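Local coordinates for ABC transporter periplasmic-binding protein YTFQ (Escherichia coli, PDB 2VK2) that binds alpha- and beta-galactofuranose in the periplasm as the solute-binding component of an ABC transporter that imports this sugar, at residues 205-208 / 209-213. Residues are numbered along the deposited sequence; the frame is centred on the assembly and turned at random.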
ATOM      1  N   GLY A 205     -12.007   8.185   3.825  1.00  9.52           N
ATOM      2  CA  GLY A 205     -13.256   8.381   3.091  1.00  9.60           C
ATOM      3  C   GLY A 205     -14.426   7.703   3.783  1.00  9.59           C
ATOM      4  O   GLY A 205     -15.509   8.282   3.897  1.00  9.91           O
ATOM      5  N   ALA A 206     -14.205   6.480   4.261  1.00  9.57           N
ATOM      6  CA  ALA A 206     -15.226   5.740   4.999  1.00  9.52           C
ATOM      7  C   ALA A 206     -15.662   6.479   6.266  1.00  9.59           C
ATOM      8  O   ALA A 206     -16.849   6.516   6.587  1.00  9.64           O
ATOM      9  CB  ALA A 206     -14.726   4.345   5.348  1.00  9.39           C
ATOM     10  N   ILE A 207     -14.699   7.062   6.976  1.00  9.81           N
ATOM     11  CA  ILE A 207     -14.991   7.847   8.176  1.00 10.14           C
ATOM     12  C   ILE A 207     -15.952   9.002   7.866  1.00 10.80           C
ATOM     13  O   ILE A 207     -16.876   9.259   8.640  1.00 10.52           O
ATOM     14  CB  ILE A 207     -13.689   8.349   8.850  1.00  9.94           C
ATOM     15  CG1 ILE A 207     -12.989   7.188   9.562  1.00  9.82           C
ATOM     16  CG2 ILE A 207     -13.982   9.462   9.853  1.00 10.01           C
ATOM     17  CD1 ILE A 207     -11.549   7.465   9.919  1.00 10.08           C
ATOM     18  N   GLN A 208     -15.750   9.677   6.733  1.00 11.59           N
ATOM     19  CA  GLN A 208     -16.673  10.728   6.280  1.00 12.90           C
ATOM     20  C   GLN A 208     -18.078  10.173   6.077  1.00 12.44           C
ATOM     21  O   GLN A 208     -19.059  10.766   6.533  1.00 12.66           O
ATOM     22  CB  GLN A 208     -16.221  11.342   4.952  1.00 13.12           C
ATOM     23  CG  GLN A 208     -14.897  12.067   4.955  1.00 14.84           C
ATOM     24  CD  GLN A 208     -14.576  12.645   3.586  1.00 15.28           C
ATOM     25  OE1 GLN A 208     -15.237  13.579   3.125  1.00 18.49           O
ATOM     26  NE2 GLN A 208     -13.569  12.086   2.924  1.00 17.45           N
ATOM     27  N   ALA A 209     -18.174   9.047   5.371  1.00 12.21           N
ATOM     28  CA  ALA A 209     -19.464   8.410   5.098  1.00 12.17           C
ATOM     29  C   ALA A 209     -20.179   7.997   6.382  1.00 12.11           C
ATOM     30  O   ALA A 209     -21.397   8.158   6.501  1.00 12.09           O
ATOM     31  CB  ALA A 209     -19.279   7.201   4.183  1.00 12.11           C
ATOM     32  N   ILE A 210     -19.421   7.470   7.341  1.00 11.96           N
ATOM     33  CA  ILE A 210     -19.978   7.049   8.627  1.00 11.97           C
ATOM     34  C   ILE A 210     -20.563   8.250   9.376  1.00 12.83           C
ATOM     35  O   ILE A 210     -21.683   8.184   9.889  1.00 12.53           O
ATOM     36  CB  ILE A 210     -18.915   6.343   9.504  1.00 11.69           C
ATOM     37  CG1 ILE A 210     -18.493   5.012   8.872  1.00 11.33           C
ATOM     38  CG2 ILE A 210     -19.454   6.090  10.908  1.00 11.49           C
ATOM     39  CD1 ILE A 210     -17.175   4.481   9.398  1.00 11.24           C
ATOM     40  N   LYS A 211     -19.809   9.345   9.425  1.00 13.91           N
ATOM     41  CA  LYS A 211     -20.280  10.575  10.072  1.00 15.27           C
ATOM     42  C   LYS A 211     -21.520  11.145   9.390  1.00 15.63           C
ATOM     43  O   LYS A 211     -22.465  11.563  10.060  1.00 15.69           O
ATOM     44  CB  LYS A 211     -19.175  11.635  10.105  1.00 15.40           C
ATOM     45  CG  LYS A 211     -18.078  11.329  11.108  1.00 16.37           C
ATOM     46  CD  LYS A 211     -17.249  12.554  11.463  1.00 17.20           C
ATOM     47  CE  LYS A 211     -16.091  12.758  10.515  1.00 18.77           C
ATOM     48  NZ  LYS A 211     -15.214  13.880  10.949  1.00 19.62           N
ATOM     49  N   GLU A 212     -21.517  11.152   8.059  1.00 16.19           N
ATOM     50  CA  GLU A 212     -22.648  11.679   7.290  1.00 16.74           C
ATOM     51  C   GLU A 212     -23.924  10.840   7.454  1.00 16.62           C
ATOM     52  O   GLU A 212     -25.032  11.348   7.263  1.00 16.74           O
ATOM     53  CB  GLU A 212     -22.265  11.834   5.813  1.00 16.83           C
ATOM     54  CG  GLU A 212     -21.282  12.981   5.583  1.00 17.31           C
ATOM     55  CD  GLU A 212     -20.783  13.087   4.152  1.00 17.59           C
ATOM     56  OE1 GLU A 212     -21.299  12.373   3.268  1.00 18.73           O
ATOM     57  OE2 GLU A 212     -19.869  13.903   3.909  1.00 19.10           O
ATOM     58  N   ALA A 213     -23.765   9.571   7.833  1.00 16.42           N
ATOM     59  CA  ALA A 213     -24.895   8.690   8.148  1.00 16.38           C
ATOM     60  C   ALA A 213     -25.427   8.889   9.574  1.00 16.27           C
ATOM     61  O   ALA A 213     -26.420   8.266   9.954  1.00 16.47           O
ATOM     62  CB  ALA A 213     -24.496   7.231   7.940  1.00 16.41           C
TER
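Ile210 holds CG1 beside its own backbone N (chi1 -67°), which swings that branch back along the helix to the oxygen of Ala206, CG1 lying 3.2 Å from Ala206 O. Lys211 bends at chi3 (-88°), which sets CE 4.0 Å from Ile207 CG2, the two chains passing at a slant. Beneath them runs the i to i+4 bonding of an alpha helix: Ala206 O accepts the hydrogen bond of Ile210 N at 2.8 Å, nearly in line with its C=O, whereas Lys211 N meets Ile207 O from 25° out of the carbonyl plane. Helix 200-212 is the crossover of a beta-alpha-beta unit between strands 194-197 and 222-225, in one of the two Rossmann-like lobes of a periplasmic binding protein. Ile207 and Ile210 both pack on Pro217 in the loop that follows, and an alanine in place of Ile210 would probably open a gap against Pro217 and Leu215 and take away the CG1 and CD1 contacts with Ala206 O. On the side facing helix 172-185, Glu212 CG rests 3.3 Å from Gln208 O, and its OE2 forms a salt bridge with Lys176; Lys211 NZ pairs with Glu240.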